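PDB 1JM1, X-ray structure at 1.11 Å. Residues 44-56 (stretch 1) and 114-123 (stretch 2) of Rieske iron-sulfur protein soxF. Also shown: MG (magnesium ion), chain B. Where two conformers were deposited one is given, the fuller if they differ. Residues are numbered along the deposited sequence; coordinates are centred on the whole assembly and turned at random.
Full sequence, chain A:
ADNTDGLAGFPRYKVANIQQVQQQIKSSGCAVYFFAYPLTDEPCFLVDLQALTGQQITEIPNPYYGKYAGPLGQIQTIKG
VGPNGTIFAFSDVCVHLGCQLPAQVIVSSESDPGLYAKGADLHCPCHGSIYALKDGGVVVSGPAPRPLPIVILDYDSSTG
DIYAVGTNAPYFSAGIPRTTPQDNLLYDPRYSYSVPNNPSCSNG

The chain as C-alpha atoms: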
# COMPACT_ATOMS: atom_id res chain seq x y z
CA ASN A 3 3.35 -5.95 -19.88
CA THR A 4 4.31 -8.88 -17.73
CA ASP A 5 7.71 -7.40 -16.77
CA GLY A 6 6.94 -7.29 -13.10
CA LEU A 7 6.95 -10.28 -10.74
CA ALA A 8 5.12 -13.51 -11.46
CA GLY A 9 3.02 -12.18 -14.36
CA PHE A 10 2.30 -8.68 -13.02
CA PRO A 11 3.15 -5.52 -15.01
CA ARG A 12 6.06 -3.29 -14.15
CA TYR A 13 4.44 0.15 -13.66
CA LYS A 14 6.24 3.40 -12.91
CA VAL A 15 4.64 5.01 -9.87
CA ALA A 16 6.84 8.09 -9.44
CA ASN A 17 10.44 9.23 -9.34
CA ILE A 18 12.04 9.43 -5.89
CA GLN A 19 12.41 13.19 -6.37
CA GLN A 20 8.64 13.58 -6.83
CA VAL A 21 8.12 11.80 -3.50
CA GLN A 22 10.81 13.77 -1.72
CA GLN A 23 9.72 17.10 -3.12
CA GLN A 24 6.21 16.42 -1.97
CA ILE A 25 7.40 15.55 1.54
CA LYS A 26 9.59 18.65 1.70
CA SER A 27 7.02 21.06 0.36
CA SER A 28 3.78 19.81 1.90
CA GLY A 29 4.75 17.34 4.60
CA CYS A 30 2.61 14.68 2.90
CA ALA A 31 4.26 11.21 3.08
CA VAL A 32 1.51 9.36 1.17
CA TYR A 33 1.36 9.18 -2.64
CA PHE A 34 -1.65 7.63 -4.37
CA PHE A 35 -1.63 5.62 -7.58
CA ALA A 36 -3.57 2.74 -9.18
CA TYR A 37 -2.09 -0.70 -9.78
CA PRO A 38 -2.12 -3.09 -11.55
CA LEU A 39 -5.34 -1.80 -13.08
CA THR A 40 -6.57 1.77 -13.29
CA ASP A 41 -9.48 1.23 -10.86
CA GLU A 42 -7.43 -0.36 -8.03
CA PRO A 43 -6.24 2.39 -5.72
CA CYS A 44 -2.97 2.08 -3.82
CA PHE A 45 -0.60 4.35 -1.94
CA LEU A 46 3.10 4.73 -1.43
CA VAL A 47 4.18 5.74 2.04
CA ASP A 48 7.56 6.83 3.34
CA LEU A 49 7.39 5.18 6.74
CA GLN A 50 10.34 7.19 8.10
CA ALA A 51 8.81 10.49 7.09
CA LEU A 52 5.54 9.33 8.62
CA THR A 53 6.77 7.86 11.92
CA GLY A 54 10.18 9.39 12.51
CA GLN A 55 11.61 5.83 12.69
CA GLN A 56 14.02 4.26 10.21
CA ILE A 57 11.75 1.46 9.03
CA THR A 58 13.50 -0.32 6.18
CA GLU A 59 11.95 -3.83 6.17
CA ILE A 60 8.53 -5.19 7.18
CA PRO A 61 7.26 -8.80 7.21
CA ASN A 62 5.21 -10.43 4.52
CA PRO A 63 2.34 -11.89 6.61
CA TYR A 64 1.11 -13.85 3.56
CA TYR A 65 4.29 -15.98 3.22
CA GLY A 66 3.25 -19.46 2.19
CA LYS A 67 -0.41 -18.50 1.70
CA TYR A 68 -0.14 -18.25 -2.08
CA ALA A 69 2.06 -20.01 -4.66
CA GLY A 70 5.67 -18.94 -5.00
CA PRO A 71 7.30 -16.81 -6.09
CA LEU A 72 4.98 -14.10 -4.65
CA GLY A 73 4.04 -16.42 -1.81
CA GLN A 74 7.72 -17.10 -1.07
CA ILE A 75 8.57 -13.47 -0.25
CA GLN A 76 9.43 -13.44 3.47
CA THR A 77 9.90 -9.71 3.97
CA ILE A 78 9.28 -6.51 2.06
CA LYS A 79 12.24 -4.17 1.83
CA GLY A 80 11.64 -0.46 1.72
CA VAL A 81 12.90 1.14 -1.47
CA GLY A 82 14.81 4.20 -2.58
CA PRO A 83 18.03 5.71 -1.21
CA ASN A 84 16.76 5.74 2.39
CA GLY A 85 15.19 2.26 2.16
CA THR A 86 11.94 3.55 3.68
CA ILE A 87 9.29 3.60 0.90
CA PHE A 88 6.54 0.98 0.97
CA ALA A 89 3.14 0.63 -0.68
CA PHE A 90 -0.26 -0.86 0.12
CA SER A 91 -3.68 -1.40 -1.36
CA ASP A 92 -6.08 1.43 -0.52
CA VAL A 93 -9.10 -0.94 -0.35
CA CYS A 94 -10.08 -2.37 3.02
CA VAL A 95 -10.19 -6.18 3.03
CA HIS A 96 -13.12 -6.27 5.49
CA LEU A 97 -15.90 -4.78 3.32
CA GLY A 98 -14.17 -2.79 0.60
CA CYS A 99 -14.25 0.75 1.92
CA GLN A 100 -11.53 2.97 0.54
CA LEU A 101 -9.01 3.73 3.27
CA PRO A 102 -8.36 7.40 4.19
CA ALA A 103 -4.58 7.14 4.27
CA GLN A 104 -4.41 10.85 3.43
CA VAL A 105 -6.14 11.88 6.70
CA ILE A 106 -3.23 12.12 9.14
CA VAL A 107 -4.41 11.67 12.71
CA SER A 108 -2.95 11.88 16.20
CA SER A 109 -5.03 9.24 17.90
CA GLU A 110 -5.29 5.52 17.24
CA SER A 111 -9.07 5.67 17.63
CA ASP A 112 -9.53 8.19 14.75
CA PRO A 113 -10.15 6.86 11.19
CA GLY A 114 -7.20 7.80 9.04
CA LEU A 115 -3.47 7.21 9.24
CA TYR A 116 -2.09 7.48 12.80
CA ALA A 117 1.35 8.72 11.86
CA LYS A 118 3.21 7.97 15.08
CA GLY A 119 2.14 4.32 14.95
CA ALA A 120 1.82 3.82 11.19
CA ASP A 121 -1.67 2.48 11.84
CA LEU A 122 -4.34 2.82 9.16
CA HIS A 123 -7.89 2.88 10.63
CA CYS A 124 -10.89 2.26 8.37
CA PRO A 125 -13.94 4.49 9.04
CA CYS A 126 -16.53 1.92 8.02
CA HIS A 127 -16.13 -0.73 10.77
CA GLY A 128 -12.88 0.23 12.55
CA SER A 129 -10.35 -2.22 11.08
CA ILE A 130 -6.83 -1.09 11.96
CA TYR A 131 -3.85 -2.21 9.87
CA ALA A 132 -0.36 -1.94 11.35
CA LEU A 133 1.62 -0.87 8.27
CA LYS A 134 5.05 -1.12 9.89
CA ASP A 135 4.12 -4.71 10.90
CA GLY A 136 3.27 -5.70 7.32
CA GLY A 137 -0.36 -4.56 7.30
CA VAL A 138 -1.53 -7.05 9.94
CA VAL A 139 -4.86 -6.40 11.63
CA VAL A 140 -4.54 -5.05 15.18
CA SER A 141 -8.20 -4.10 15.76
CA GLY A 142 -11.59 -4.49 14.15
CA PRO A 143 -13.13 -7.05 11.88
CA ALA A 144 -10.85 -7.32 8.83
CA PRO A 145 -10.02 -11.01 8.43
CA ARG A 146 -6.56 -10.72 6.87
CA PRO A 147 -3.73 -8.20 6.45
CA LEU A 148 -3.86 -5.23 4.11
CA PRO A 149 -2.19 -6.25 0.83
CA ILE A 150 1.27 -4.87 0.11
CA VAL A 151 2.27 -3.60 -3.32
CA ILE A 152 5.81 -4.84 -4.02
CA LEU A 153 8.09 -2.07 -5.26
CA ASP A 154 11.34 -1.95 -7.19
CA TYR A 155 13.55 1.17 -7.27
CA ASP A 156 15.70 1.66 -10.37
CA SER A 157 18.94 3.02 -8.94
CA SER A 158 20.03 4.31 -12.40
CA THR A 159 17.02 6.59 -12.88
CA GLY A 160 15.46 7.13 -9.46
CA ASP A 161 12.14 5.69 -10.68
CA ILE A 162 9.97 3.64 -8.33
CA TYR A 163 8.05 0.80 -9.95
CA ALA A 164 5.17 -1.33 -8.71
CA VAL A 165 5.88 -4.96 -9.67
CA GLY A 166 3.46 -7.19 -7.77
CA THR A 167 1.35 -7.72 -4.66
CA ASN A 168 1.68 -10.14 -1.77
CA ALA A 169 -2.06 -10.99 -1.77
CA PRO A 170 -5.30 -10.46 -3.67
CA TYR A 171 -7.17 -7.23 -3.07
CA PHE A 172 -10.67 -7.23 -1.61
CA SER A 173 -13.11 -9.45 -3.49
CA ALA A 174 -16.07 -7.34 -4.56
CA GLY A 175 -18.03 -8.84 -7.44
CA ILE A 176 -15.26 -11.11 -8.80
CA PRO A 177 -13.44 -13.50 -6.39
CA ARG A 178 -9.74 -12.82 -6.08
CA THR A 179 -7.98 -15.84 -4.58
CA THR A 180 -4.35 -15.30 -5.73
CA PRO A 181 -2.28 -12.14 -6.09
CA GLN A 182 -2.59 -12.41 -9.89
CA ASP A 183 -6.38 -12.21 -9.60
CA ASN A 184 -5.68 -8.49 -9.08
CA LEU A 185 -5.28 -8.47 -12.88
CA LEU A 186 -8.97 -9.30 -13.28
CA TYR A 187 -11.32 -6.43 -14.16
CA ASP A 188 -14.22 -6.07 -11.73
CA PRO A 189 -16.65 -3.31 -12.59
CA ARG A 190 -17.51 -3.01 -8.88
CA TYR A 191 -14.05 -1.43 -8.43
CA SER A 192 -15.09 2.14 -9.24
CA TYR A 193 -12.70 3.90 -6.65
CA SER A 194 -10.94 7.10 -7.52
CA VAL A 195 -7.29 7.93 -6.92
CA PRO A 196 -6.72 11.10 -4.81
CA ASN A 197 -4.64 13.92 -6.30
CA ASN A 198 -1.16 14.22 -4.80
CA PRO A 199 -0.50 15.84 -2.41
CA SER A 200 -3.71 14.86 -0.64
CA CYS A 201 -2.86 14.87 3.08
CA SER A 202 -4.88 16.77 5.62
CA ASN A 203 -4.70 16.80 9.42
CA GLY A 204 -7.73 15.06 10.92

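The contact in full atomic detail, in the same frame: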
# COMPACT_ATOMS: atom_id res chain seq x y z
N CYS A 44 -4.08 2.43 -4.67
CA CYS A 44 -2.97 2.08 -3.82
C CYS A 44 -2.32 3.33 -3.30
O CYS A 44 -2.57 4.43 -3.81
CB CYS A 44 -1.92 1.29 -4.65
SG CYS A 44 -2.50 -0.26 -5.35
N PHE A 45 -1.42 3.21 -2.32
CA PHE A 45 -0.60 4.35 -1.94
C PHE A 45 0.80 3.90 -1.62
O PHE A 45 1.01 2.86 -0.99
CB PHE A 45 -1.23 5.13 -0.77
CG PHE A 45 -1.37 4.37 0.52
CD1 PHE A 45 -0.42 4.45 1.50
CD2 PHE A 45 -2.45 3.54 0.74
CE1 PHE A 45 -0.52 3.71 2.65
CE2 PHE A 45 -2.55 2.78 1.89
CZ PHE A 45 -1.60 2.88 2.86
N LEU A 46 1.75 4.75 -1.97
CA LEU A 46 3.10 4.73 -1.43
C LEU A 46 3.10 5.46 -0.13
O LEU A 46 2.38 6.44 0.04
CB LEU A 46 4.15 5.49 -2.34
CG LEU A 46 4.37 5.19 -3.73
CD1 LEU A 46 5.49 6.09 -4.35
CD2 LEU A 46 4.84 3.75 -3.94
N VAL A 47 3.96 5.02 0.78
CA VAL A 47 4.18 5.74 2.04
C VAL A 47 5.64 5.66 2.40
O VAL A 47 6.24 4.57 2.33
CB VAL A 47 3.28 5.22 3.16
CG1 VAL A 47 3.44 3.73 3.46
CG2 VAL A 47 3.45 6.07 4.44
N ASP A 48 6.22 6.80 2.76
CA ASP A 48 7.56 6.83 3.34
C ASP A 48 7.38 6.68 4.81
O ASP A 48 6.96 7.61 5.53
CB ASP A 48 8.32 8.07 2.96
CG ASP A 48 9.74 8.05 3.52
OD1 ASP A 48 9.99 7.52 4.58
OD2 ASP A 48 10.61 8.73 2.90
N LEU A 49 7.66 5.45 5.34
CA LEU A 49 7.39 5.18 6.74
C LEU A 49 8.30 5.94 7.66
O LEU A 49 7.90 6.17 8.84
CB LEU A 49 7.39 3.71 7.05
CG LEU A 49 6.20 2.89 6.50
CD1 LEU A 49 6.33 1.42 6.86
CD2 LEU A 49 4.86 3.38 7.04
N GLN A 50 9.48 6.35 7.24
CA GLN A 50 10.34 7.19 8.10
C GLN A 50 9.82 8.60 8.16
O GLN A 50 9.78 9.20 9.25
CB GLN A 50 11.79 7.09 7.57
CG GLN A 50 12.75 7.99 8.39
CD GLN A 50 14.20 7.73 7.95
OE1 GLN A 50 14.96 7.57 8.86
NE2 GLN A 50 14.52 7.85 6.73
N ALA A 51 9.41 9.19 7.02
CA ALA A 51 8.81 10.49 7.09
C ALA A 51 7.56 10.48 7.96
O ALA A 51 7.31 11.41 8.74
CB ALA A 51 8.51 11.00 5.67
N LEU A 52 6.79 9.42 7.87
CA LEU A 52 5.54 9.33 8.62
C LEU A 52 5.78 9.22 10.14
O LEU A 52 5.15 9.92 10.91
CB LEU A 52 4.72 8.15 8.11
CG LEU A 52 3.34 8.03 8.74
CD1 LEU A 52 2.40 9.08 8.17
CD2 LEU A 52 2.80 6.60 8.51
N THR A 53 6.63 8.26 10.53
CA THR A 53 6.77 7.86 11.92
C THR A 53 7.97 8.49 12.63
O THR A 53 8.03 8.41 13.88
CB THR A 53 6.92 6.32 12.08
OG1 THR A 53 8.18 5.91 11.57
CG2 THR A 53 5.81 5.54 11.41
N GLY A 54 8.92 8.97 11.93
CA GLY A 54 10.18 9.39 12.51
C GLY A 54 11.14 8.25 12.75
O GLY A 54 12.29 8.53 13.11
N GLN A 55 10.85 7.05 12.49
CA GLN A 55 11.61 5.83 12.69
C GLN A 55 12.17 5.31 11.37
O GLN A 55 11.50 5.37 10.34
CB GLN A 55 10.79 4.73 13.32
CG GLN A 55 10.20 5.05 14.66
CD GLN A 55 9.40 3.92 15.26
OE1 GLN A 55 8.29 4.12 15.76
NE2 GLN A 55 9.87 2.69 15.20
N GLN A 56 13.39 4.78 11.43
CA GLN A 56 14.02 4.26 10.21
C GLN A 56 13.51 2.90 9.91
O GLN A 56 14.22 1.88 10.14
CB GLN A 56 15.55 4.27 10.47
CG GLN A 56 16.37 4.12 9.18
CD GLN A 56 17.87 3.95 9.27
OE1 GLN A 56 18.61 4.49 8.43
NE2 GLN A 56 18.38 3.29 10.31
N GLY A 114 -8.33 7.13 9.68
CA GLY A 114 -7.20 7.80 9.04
C GLY A 114 -5.90 7.08 9.38
O GLY A 114 -5.88 5.95 9.89
N LEU A 115 -4.81 7.75 9.08
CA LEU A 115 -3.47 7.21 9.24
C LEU A 115 -2.85 7.86 10.48
O LEU A 115 -2.55 9.06 10.50
CB LEU A 115 -2.65 7.47 7.99
CG LEU A 115 -1.19 6.93 8.01
CD1 LEU A 115 -1.14 5.46 8.34
CD2 LEU A 115 -0.53 7.23 6.70
N TYR A 116 -2.70 7.06 11.52
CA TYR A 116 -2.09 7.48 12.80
C TYR A 116 -0.59 7.47 12.56
O TYR A 116 0.03 6.42 12.54
CB TYR A 116 -2.52 6.53 13.92
CG TYR A 116 -1.84 6.78 15.23
CD1 TYR A 116 -1.18 5.78 15.89
CD2 TYR A 116 -1.85 8.09 15.81
CE1 TYR A 116 -0.55 5.98 17.11
CE2 TYR A 116 -1.20 8.28 17.02
CZ TYR A 116 -0.54 7.25 17.66
OH TYR A 116 0.06 7.47 18.86
N ALA A 117 -0.02 8.64 12.36
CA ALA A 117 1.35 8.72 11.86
C ALA A 117 2.35 8.12 12.82
O ALA A 117 3.25 7.38 12.43
CB ALA A 117 1.69 10.20 11.59
N LYS A 118 2.18 8.43 14.13
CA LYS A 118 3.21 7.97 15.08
C LYS A 118 3.29 6.46 15.08
O LYS A 118 4.38 5.88 15.28
CB LYS A 118 2.88 8.46 16.48
CG LYS A 118 3.88 8.11 17.53
CD LYS A 118 3.52 8.82 18.89
CE LYS A 118 4.19 8.16 20.08
NZ LYS A 118 3.55 8.18 21.44
N GLY A 119 2.18 5.79 14.91
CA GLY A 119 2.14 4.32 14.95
C GLY A 119 2.11 3.64 13.61
O GLY A 119 2.08 2.41 13.57
N ALA A 120 2.03 4.37 12.52
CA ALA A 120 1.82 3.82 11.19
C ALA A 120 0.64 2.88 11.14
O ALA A 120 0.69 1.82 10.51
CB ALA A 120 3.08 3.17 10.63
N ASP A 121 -0.47 3.28 11.78
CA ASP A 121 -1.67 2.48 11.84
C ASP A 121 -2.77 3.09 11.01
O ASP A 121 -3.10 4.29 11.17
CB ASP A 121 -2.13 2.33 13.30
CG ASP A 121 -1.20 1.49 14.14
OD1 ASP A 121 -0.71 0.45 13.63
OD2 ASP A 121 -0.98 1.86 15.29
N LEU A 122 -3.34 2.34 10.09
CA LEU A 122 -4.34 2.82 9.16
C LEU A 122 -5.73 2.29 9.59
O LEU A 122 -5.94 1.06 9.58
CB LEU A 122 -3.99 2.40 7.76
CG LEU A 122 -4.93 2.84 6.64
CD1 LEU A 122 -5.22 4.35 6.66
CD2 LEU A 122 -4.33 2.43 5.29
N HIS A 123 -6.61 3.19 10.00
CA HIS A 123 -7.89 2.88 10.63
C HIS A 123 -9.03 3.17 9.64
O HIS A 123 -9.20 4.33 9.21
CB HIS A 123 -7.97 3.73 11.92
CG HIS A 123 -9.20 3.57 12.73
ND1 HIS A 123 -9.13 3.88 14.09
CD2 HIS A 123 -10.47 3.21 12.49
CE1 HIS A 123 -10.35 3.70 14.56
NE2 HIS A 123 -11.22 3.29 13.65
MG MG B . 0.04 0.76 16.80
O HOH W 1 6.89 6.77 15.76
O HOH W 2 1.95 1.12 15.98
O HOH W 3 -0.02 -0.89 15.75
O HOH W 4 -1.74 0.18 17.84
O HOH W 5 1.00 -0.29 18.31
O HOH W 6 0.13 2.45 17.89

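Residues 44-48 form a strand that runs into a short helix, 49-53; residues 114-116 and 121-123 are paired strands joined by a tight turn. The helix end lies against that turn, with Leu52 CA 5.3 Å from Ala117 CA and Thr53 CA 4.8 Å from Lys118 CA. No direct hydrogen bond crosses between the stretches, so apolar packing carries most of the contact.

Leu52 is its centre. With chi1 t and chi2 p, it places CD1 3.8 Å from Leu115 CD2 and 3.7 Å from Ala117 CB, while CD2 lies 4.0 Å from Ala120 CB. A branched aliphatic side chain can thus touch three neighbours at once, and the small methyls of the two alanines let the helix come close. Leu115 and Leu122 share the t,p rotamer, and both point toward stretch 1. Leu122 CD2 meets Phe45 CZ at 3.7 Å, approaching the ring obliquely; the p rotamer of Phe45 carries its ring to this leucine. Leu49 starts out sideways, but its m,t conformation brings CD2 within 4.0 Å of Ala120 CB.

Thr53 serves both chemistries. Its p rotamer lets OG1 donate to Leu49 O (2.8 Å), one turn back, and accept from Gln55 N (3.0 Å), leaving CG2 free to pack 3.7 Å from Ala120 CB. Its CA also makes a CA-H...O contact with Ala117 O at 3.6 Å. Water 1 bridges the backbones, 2.7 Å from both Thr53 O and Lys118 O.

At the helix start, Asp48 (chi1 t) caps the free amides: OD1 accepts from Ala51 N at 3.0 Å and, weakly, from Gln50 N at 3.0 Å. Gly54 ends the helix with positive phi, where a CB would jam against the preceding carbonyl. Asp121 points away from stretch 1, and its OD2 binds magnesium MG at 2.1 Å; five waters complete the six ligands.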